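Probable ABC transporter extracellular-binding protein YckB (Bacillus subtilis, PDB 2IEE) probably serves as the extracellular solute-binding component of a binding-protein-dependent (ABC) transport system. Local coordinates at residues Met144-Lys149 and Ile202-Asn207; Ser122-Leu127 and Lys131-Ala136. One frame throughout, in Å; residues are numbered along the deposited sequence.

Overall arrangement
Both contacts reach one mixed six-stranded sheet of this solute-binding protein, and their centres lie about 12 Å apart on the same side of the chain's centre. Along the chain they come in series: contact 2 pairs 122-127, the loop after strand 108-116, with Lys133, just before strand 134-136, and contact 1 then sets the next helix, 142-149, against the long strand 197-214. They also touch. Ile202 packs on Ile124 and Leu127, and Ala147 meets Ala135. The sheet thus gathers pieces that are close in sequence, as in contact 2, and pieces more than fifty residues apart, as in contact 1, with Ile202 and Ala147 joining the two contacts by packing.

Contact 1: Met144-Lys149 and Ile202-Asn207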
HETATM    1  N   MSE A 144      -5.739  11.900  -6.443  1.00 23.38           N
HETATM    2  CA  MSE A 144      -6.599  12.785  -7.235  1.00 26.44           C
HETATM    3  C   MSE A 144      -6.394  14.228  -6.773  1.00 27.04           C
HETATM    4  O   MSE A 144      -6.563  15.173  -7.544  1.00 27.46           O
HETATM    5  CB  MSE A 144      -8.075  12.385  -7.076  1.00 29.19           C
HETATM    6  CG  MSE A 144      -9.051  13.118  -8.003  1.00 34.42           C
HETATM    7 SE   MSE A 144      -8.636  12.948  -9.901  1.00 40.84          SE
HETATM    8  CE  MSE A 144      -8.158  14.787 -10.238  1.00 39.86           C
ATOM      9  N   GLU A 145      -6.019  14.389  -5.507  1.00 26.01           N
ATOM     10  CA  GLU A 145      -5.773  15.708  -4.947  1.00 26.45           C
ATOM     11  C   GLU A 145      -4.523  16.281  -5.617  1.00 25.14           C
ATOM     12  O   GLU A 145      -4.457  17.473  -5.934  1.00 23.54           O
ATOM     13  CB  GLU A 145      -5.560  15.600  -3.436  1.00 28.80           C
ATOM     14  CG  GLU A 145      -5.884  16.868  -2.680  1.00 33.97           C
ATOM     15  CD  GLU A 145      -7.298  17.344  -2.954  1.00 37.93           C
ATOM     16  OE1 GLU A 145      -8.227  16.509  -2.875  1.00 39.48           O
ATOM     17  OE2 GLU A 145      -7.480  18.548  -3.240  1.00 39.95           O
ATOM     18  N   VAL A 146      -3.531  15.423  -5.826  1.00 22.81           N
ATOM     19  CA  VAL A 146      -2.299  15.836  -6.477  1.00 19.41           C
ATOM     20  C   VAL A 146      -2.648  16.360  -7.868  1.00 19.86           C
ATOM     21  O   VAL A 146      -2.250  17.459  -8.248  1.00 18.72           O
ATOM     22  CB  VAL A 146      -1.327  14.648  -6.602  1.00 18.38           C
ATOM     23  CG1 VAL A 146      -0.137  15.020  -7.484  1.00 16.70           C
ATOM     24  CG2 VAL A 146      -0.851  14.238  -5.215  1.00 18.29           C
ATOM     25  N   ALA A 147      -3.411  15.568  -8.613  1.00 20.31           N
ATOM     26  CA  ALA A 147      -3.820  15.938  -9.963  1.00 22.27           C
ATOM     27  C   ALA A 147      -4.497  17.302  -9.970  1.00 23.17           C
ATOM     28  O   ALA A 147      -4.210  18.142 -10.823  1.00 24.42           O
ATOM     29  CB  ALA A 147      -4.765  14.883 -10.533  1.00 19.54           C
ATOM     30  N   ARG A 148      -5.394  17.522  -9.013  1.00 23.45           N
ATOM     31  CA  ARG A 148      -6.102  18.795  -8.930  1.00 25.16           C
ATOM     32  C   ARG A 148      -5.156  19.962  -8.666  1.00 23.37           C
ATOM     33  O   ARG A 148      -5.269  21.012  -9.297  1.00 23.24           O
ATOM     34  CB  ARG A 148      -7.186  18.735  -7.845  1.00 27.61           C
ATOM     35  CG  ARG A 148      -8.414  17.919  -8.241  1.00 31.24           C
ATOM     36  CD  ARG A 148      -9.574  18.162  -7.282  1.00 35.37           C
ATOM     37  NE  ARG A 148      -9.479  17.356  -6.068  1.00 39.01           N
ATOM     38  CZ  ARG A 148     -10.009  16.143  -5.932  1.00 41.84           C
ATOM     39  NH1 ARG A 148     -10.683  15.591  -6.934  1.00 41.93           N
ATOM     40  NH2 ARG A 148      -9.861  15.479  -4.791  1.00 42.60           N
ATOM     41  N   LYS A 149      -4.224  19.773  -7.737  1.00 23.00           N
ATOM     42  CA  LYS A 149      -3.256  20.811  -7.394  1.00 23.96           C
ATOM     43  C   LYS A 149      -2.523  21.308  -8.630  1.00 22.64           C
ATOM     44  O   LYS A 149      -2.093  22.455  -8.689  1.00 24.10           O
ATOM     45  CB  LYS A 149      -2.235  20.269  -6.395  1.00 26.60           C
ATOM     46  CG  LYS A 149      -1.104  21.232  -6.060  1.00 29.86           C
ATOM     47  CD  LYS A 149      -0.102  20.568  -5.124  1.00 35.16           C
ATOM     48  CE  LYS A 149       1.026  21.510  -4.730  1.00 37.67           C
ATOM     49  NZ  LYS A 149       1.806  21.967  -5.915  1.00 39.38           N
ATOM     50  N   ILE A 202       8.126  11.341 -13.509  1.00 17.90           N
ATOM     51  CA  ILE A 202       7.250  11.778 -12.438  1.00 14.43           C
ATOM     52  C   ILE A 202       7.238  10.827 -11.244  1.00 14.88           C
ATOM     53  O   ILE A 202       6.859   9.664 -11.362  1.00 12.97           O
ATOM     54  CB  ILE A 202       5.814  11.976 -12.971  1.00 14.81           C
ATOM     55  CG1 ILE A 202       5.797  13.153 -13.956  1.00 16.58           C
ATOM     56  CG2 ILE A 202       4.846  12.213 -11.824  1.00 11.34           C
ATOM     57  CD1 ILE A 202       4.490  13.308 -14.726  1.00 16.29           C
ATOM     58  N   LYS A 203       7.676  11.342 -10.098  1.00 14.77           N
ATOM     59  CA  LYS A 203       7.710  10.602  -8.837  1.00 16.36           C
ATOM     60  C   LYS A 203       7.346  11.633  -7.765  1.00 16.56           C
ATOM     61  O   LYS A 203       7.937  12.708  -7.713  1.00 18.10           O
ATOM     62  CB  LYS A 203       9.112  10.042  -8.563  1.00 16.21           C
ATOM     63  CG  LYS A 203       9.651   9.066  -9.611  1.00 12.83           C
ATOM     64  CD  LYS A 203      11.095   8.675  -9.281  1.00 12.50           C
ATOM     65  CE  LYS A 203      11.639   7.589 -10.221  1.00 12.27           C
ATOM     66  NZ  LYS A 203      11.646   8.007 -11.648  1.00 12.09           N
ATOM     67  N   TYR A 204       6.375  11.315  -6.916  1.00 15.08           N
ATOM     68  CA  TYR A 204       5.955  12.260  -5.895  1.00 13.79           C
ATOM     69  C   TYR A 204       5.445  11.596  -4.621  1.00 15.35           C
ATOM     70  O   TYR A 204       5.022  10.439  -4.623  1.00 14.61           O
ATOM     71  CB  TYR A 204       4.846  13.166  -6.443  1.00 10.29           C
ATOM     72  CG  TYR A 204       3.680  12.374  -6.990  1.00 12.23           C
ATOM     73  CD1 TYR A 204       3.734  11.827  -8.268  1.00  9.15           C
ATOM     74  CD2 TYR A 204       2.571  12.083  -6.197  1.00  9.96           C
ATOM     75  CE1 TYR A 204       2.730  11.008  -8.743  1.00 10.23           C
ATOM     76  CE2 TYR A 204       1.553  11.254  -6.666  1.00 11.07           C
ATOM     77  CZ  TYR A 204       1.646  10.716  -7.940  1.00  9.97           C
ATOM     78  OH  TYR A 204       0.692   9.844  -8.405  1.00 11.99           O
HETATM   79  N   MSE A 205       5.490  12.361  -3.537  1.00 17.94           N
HETATM   80  CA  MSE A 205       5.001  11.923  -2.239  1.00 21.20           C
HETATM   81  C   MSE A 205       5.506  10.579  -1.730  1.00 19.30           C
HETATM   82  O   MSE A 205       4.745   9.612  -1.662  1.00 18.32           O
HETATM   83  CB  MSE A 205       3.475  11.890  -2.262  1.00 26.59           C
HETATM   84  CG  MSE A 205       2.851  11.641  -0.903  1.00 38.30           C
HETATM   85 SE   MSE A 205       1.094  10.879  -1.071  1.00 54.44          SE
HETATM   86  CE  MSE A 205       0.394  12.115  -2.390  1.00 45.78           C
ATOM     87  N   PRO A 206       6.786  10.501  -1.342  1.00 18.33           N
ATOM     88  CA  PRO A 206       7.316   9.232  -0.836  1.00 17.12           C
ATOM     89  C   PRO A 206       6.516   8.801   0.398  1.00 16.28           C
ATOM     90  O   PRO A 206       5.950   9.639   1.096  1.00 15.82           O
ATOM     91  CB  PRO A 206       8.764   9.573  -0.504  1.00 18.35           C
ATOM     92  CG  PRO A 206       8.675  11.016  -0.084  1.00 18.04           C
ATOM     93  CD  PRO A 206       7.751  11.595  -1.139  1.00 18.91           C
ATOM     94  N   ASN A 207       6.463   7.499   0.656  1.00 15.20           N
ATOM     95  CA  ASN A 207       5.716   6.982   1.795  1.00 14.14           C
ATOM     96  C   ASN A 207       6.202   5.596   2.193  1.00 15.61           C
ATOM     97  O   ASN A 207       6.849   4.903   1.403  1.00 16.56           O
ATOM     98  CB  ASN A 207       4.215   6.934   1.455  1.00 14.45           C
ATOM     99  CG  ASN A 207       3.910   6.085   0.209  1.00 13.34           C
ATOM    100  OD1 ASN A 207       3.946   4.850   0.245  1.00 12.54           O
ATOM    101  ND2 ASN A 207       3.608   6.752  -0.895  1.00 11.95           N
TER
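Val146, on helix 142-149, reaches strand 197-214 through its two methyl groups, which meet Tyr204 and Met205. From CB the valine forks. CG1 stands anti to the backbone N (chi1 171°) and comes over one face of the Tyr204 ring, 4.1 Å off the ring plane and displaced to the CD2-CE2 side. CG2 of Val146, the other branch, takes the place anti to the carbonyl carbon and has two neighbours: Tyr204 CE2 at 4.1 Å and, more closely, the terminal methyl CE of Met205 at 3.7 Å. Met205 is a selenomethionine here, and the bend at its chi3 (-48°) turns that methyl back toward the valine. One branched side chain therefore bridges two consecutive residues of the strand, wholly by apolar packing.

The tyrosine's polar end is held elsewhere: its OH is hydrogen-bonded to Thr113 O on strand 108-116, a tie that should limit how far the ring can shift beneath the valine. Leu178 of strand 176-180 touches both Val146 and Tyr204, extending the apolar seam, while Val142, one turn earlier on the helix, adds its side chain to Met205. On another flank of the helix, Arg148 NH2 bonds Glu145 OE1 at 2.7 Å. The oxygen lies close to the guanidinium plane, whereas the nitrogen approaches from above the carboxylate plane, 44° out of it. This salt bridge thus lies within the helix itself and not across the interface.

Helix-on-sheet packing of this kind is characteristic of the fold of the periplasmic-binding-protein clan, in which each of two alpha/beta lobes has a central sheet flanked by helices; this contact packs a helix on the mixed sheet of one lobe.

Contact 2: Ser122-Leu127 and Lys131-Ala136; sequences SGIKTL and KGKKAA
Lys133 crosses to the loop 122-127 and gives its ammonium group to the carbonyl of Ser122, while its alkyl chain lies along Ile124. The segment 131-136 approaches this point through Lys131, whose side chain leads off elsewhere, and Gly132, where phi is positive (85°) and a CB would press against the carbonyl oxygen of the residue before. Lys133 follows. A bend at chi2 (-70°) folds its chain at CG before the remainder runs out extended, carrying Lys133 NZ to 2.7 Å from Ser122 O. The bond is short, but the donor sits 27° out of the carbonyl plane. Lower on the chain, Lys133 CE lies 4.0 Å from Ile124 CG1, and Lys133 CG lies 4.2 Å from Ile124 CD1, the two side chains running roughly antiparallel, alongside one another. Cut back to an alanine here, the residue would probably leave the Ser122 carbonyl without this donor and Ile124 without the alkyl chain beside it.

With Lys134 the chain enters strand 134-136, which in the mixed sheet of one lobe of this solute-binding fold runs parallel to both its neighbours, 176-180 and 153-154. The loop and the strand are joined a second time through Asp175: its carboxylate accepts the Lys134 backbone N-H, and its backbone O is hydrogen-bonded to Ser122 OG. After Lys134, Ala135 packs on Val176, a residue that also touches Ile124. At the end of the segment, the methyl of Ala136 rests on Ile177 and Tyr157.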
ATOM      1  N   SER A 122       1.363  10.911 -23.279  1.00 12.13           N
ATOM      2  CA  SER A 122       0.244  11.835 -23.113  1.00 13.21           C
ATOM      3  C   SER A 122       0.663  13.310 -23.099  1.00 13.11           C
ATOM      4  O   SER A 122      -0.011  14.148 -22.495  1.00 13.94           O
ATOM      5  CB  SER A 122      -0.530  11.503 -21.825  1.00 12.58           C
ATOM      6  OG  SER A 122      -0.980  10.152 -21.829  1.00 16.18           O
ATOM      7  N   GLY A 123       1.774  13.618 -23.763  1.00 13.57           N
ATOM      8  CA  GLY A 123       2.254  14.990 -23.833  1.00 12.02           C
ATOM      9  C   GLY A 123       2.670  15.558 -22.491  1.00 14.39           C
ATOM     10  O   GLY A 123       2.712  16.776 -22.298  1.00 15.22           O
ATOM     11  N   ILE A 124       2.985  14.670 -21.558  1.00 14.15           N
ATOM     12  CA  ILE A 124       3.382  15.073 -20.217  1.00 15.05           C
ATOM     13  C   ILE A 124       4.880  14.883 -19.980  1.00 15.28           C
ATOM     14  O   ILE A 124       5.427  13.816 -20.273  1.00 14.89           O
ATOM     15  CB  ILE A 124       2.586  14.261 -19.168  1.00 14.52           C
ATOM     16  CG1 ILE A 124       1.090  14.560 -19.324  1.00 15.17           C
ATOM     17  CG2 ILE A 124       3.084  14.578 -17.759  1.00 16.23           C
ATOM     18  CD1 ILE A 124       0.163  13.656 -18.516  1.00 14.95           C
ATOM     19  N   LYS A 125       5.538  15.920 -19.459  1.00 14.03           N
ATOM     20  CA  LYS A 125       6.967  15.848 -19.158  1.00 14.86           C
ATOM     21  C   LYS A 125       7.215  15.915 -17.647  1.00 16.57           C
ATOM     22  O   LYS A 125       8.060  15.193 -17.110  1.00 16.50           O
ATOM     23  CB  LYS A 125       7.735  16.979 -19.856  1.00 17.45           C
ATOM     24  CG  LYS A 125       7.931  16.778 -21.359  1.00 18.81           C
ATOM     25  CD  LYS A 125       8.814  17.877 -21.949  1.00 19.72           C
ATOM     26  CE  LYS A 125       8.966  17.740 -23.467  1.00 19.28           C
ATOM     27  NZ  LYS A 125       9.664  16.487 -23.899  1.00 13.38           N
ATOM     28  N   THR A 126       6.481  16.791 -16.967  1.00 15.49           N
ATOM     29  CA  THR A 126       6.613  16.948 -15.518  1.00 15.25           C
ATOM     30  C   THR A 126       5.205  17.089 -14.940  1.00 16.42           C
ATOM     31  O   THR A 126       4.229  17.183 -15.690  1.00 16.65           O
ATOM     32  CB  THR A 126       7.437  18.218 -15.134  1.00 16.15           C
ATOM     33  OG1 THR A 126       6.778  19.390 -15.630  1.00 15.33           O
ATOM     34  CG2 THR A 126       8.848  18.156 -15.713  1.00 13.41           C
ATOM     35  N   LEU A 127       5.093  17.114 -13.617  1.00 17.20           N
ATOM     36  CA  LEU A 127       3.783  17.252 -12.986  1.00 18.18           C
ATOM     37  C   LEU A 127       3.070  18.505 -13.472  1.00 18.11           C
ATOM     38  O   LEU A 127       1.849  18.517 -13.627  1.00 16.06           O
ATOM     39  CB  LEU A 127       3.931  17.292 -11.465  1.00 19.73           C
ATOM     40  CG  LEU A 127       4.068  15.930 -10.783  1.00 19.63           C
ATOM     41  CD1 LEU A 127       4.405  16.128  -9.316  1.00 19.16           C
ATOM     42  CD2 LEU A 127       2.762  15.140 -10.948  1.00 17.88           C
ATOM     43  N   LYS A 131      -1.610  20.096 -16.120  1.00 18.96           N
ATOM     44  CA  LYS A 131      -2.567  21.184 -16.314  1.00 20.56           C
ATOM     45  C   LYS A 131      -3.397  21.003 -17.584  1.00 19.77           C
ATOM     46  O   LYS A 131      -2.857  20.973 -18.690  1.00 19.42           O
ATOM     47  CB  LYS A 131      -1.826  22.523 -16.367  1.00 22.83           C
ATOM     48  CG  LYS A 131      -2.731  23.731 -16.539  1.00 27.60           C
ATOM     49  CD  LYS A 131      -1.937  25.030 -16.480  1.00 30.11           C
ATOM     50  CE  LYS A 131      -2.821  26.235 -16.778  1.00 31.69           C
ATOM     51  NZ  LYS A 131      -3.380  26.182 -18.164  1.00 32.61           N
ATOM     52  N   GLY A 132      -4.709  20.874 -17.415  1.00 18.39           N
ATOM     53  CA  GLY A 132      -5.586  20.709 -18.557  1.00 17.29           C
ATOM     54  C   GLY A 132      -5.730  19.278 -19.046  1.00 18.61           C
ATOM     55  O   GLY A 132      -6.498  19.010 -19.971  1.00 17.61           O
ATOM     56  N   LYS A 133      -5.000  18.355 -18.435  1.00 16.31           N
ATOM     57  CA  LYS A 133      -5.078  16.960 -18.840  1.00 17.30           C
ATOM     58  C   LYS A 133      -6.249  16.259 -18.180  1.00 17.65           C
ATOM     59  O   LYS A 133      -6.749  16.704 -17.151  1.00 16.93           O
ATOM     60  CB  LYS A 133      -3.785  16.229 -18.481  1.00 15.33           C
ATOM     61  CG  LYS A 133      -2.562  16.766 -19.180  1.00 16.58           C
ATOM     62  CD  LYS A 133      -2.566  16.454 -20.665  1.00 15.66           C
ATOM     63  CE  LYS A 133      -1.304  16.996 -21.318  1.00 17.69           C
ATOM     64  NZ  LYS A 133      -1.211  16.607 -22.746  1.00 23.15           N
ATOM     65  N   LYS A 134      -6.687  15.156 -18.781  1.00 17.40           N
ATOM     66  CA  LYS A 134      -7.791  14.388 -18.233  1.00 16.21           C
ATOM     67  C   LYS A 134      -7.237  13.311 -17.306  1.00 16.52           C
ATOM     68  O   LYS A 134      -6.622  12.342 -17.758  1.00 15.95           O
ATOM     69  CB  LYS A 134      -8.613  13.773 -19.371  1.00 20.78           C
ATOM     70  CG  LYS A 134      -9.345  14.827 -20.216  1.00 22.72           C
ATOM     71  CD  LYS A 134     -10.080  14.243 -21.415  1.00 23.01           C
ATOM     72  CE  LYS A 134      -9.105  13.733 -22.463  1.00 28.66           C
ATOM     73  NZ  LYS A 134      -9.791  13.297 -23.711  1.00 27.60           N
ATOM     74  N   ALA A 135      -7.446  13.503 -16.005  1.00 15.13           N
ATOM     75  CA  ALA A 135      -6.970  12.571 -14.990  1.00 16.85           C
ATOM     76  C   ALA A 135      -8.090  11.671 -14.470  1.00 19.02           C
ATOM     77  O   ALA A 135      -9.186  12.136 -14.140  1.00 17.69           O
ATOM     78  CB  ALA A 135      -6.330  13.342 -13.835  1.00 16.05           C
ATOM     79  N   ALA A 136      -7.808  10.375 -14.399  1.00 22.34           N
ATOM     80  CA  ALA A 136      -8.795   9.408 -13.939  1.00 26.66           C
ATOM     81  C   ALA A 136      -8.296   8.576 -12.767  1.00 29.64           C
ATOM     82  O   ALA A 136      -7.101   8.572 -12.456  1.00 30.22           O
ATOM     83  CB  ALA A 136      -9.201   8.500 -15.092  1.00 26.87           C
TER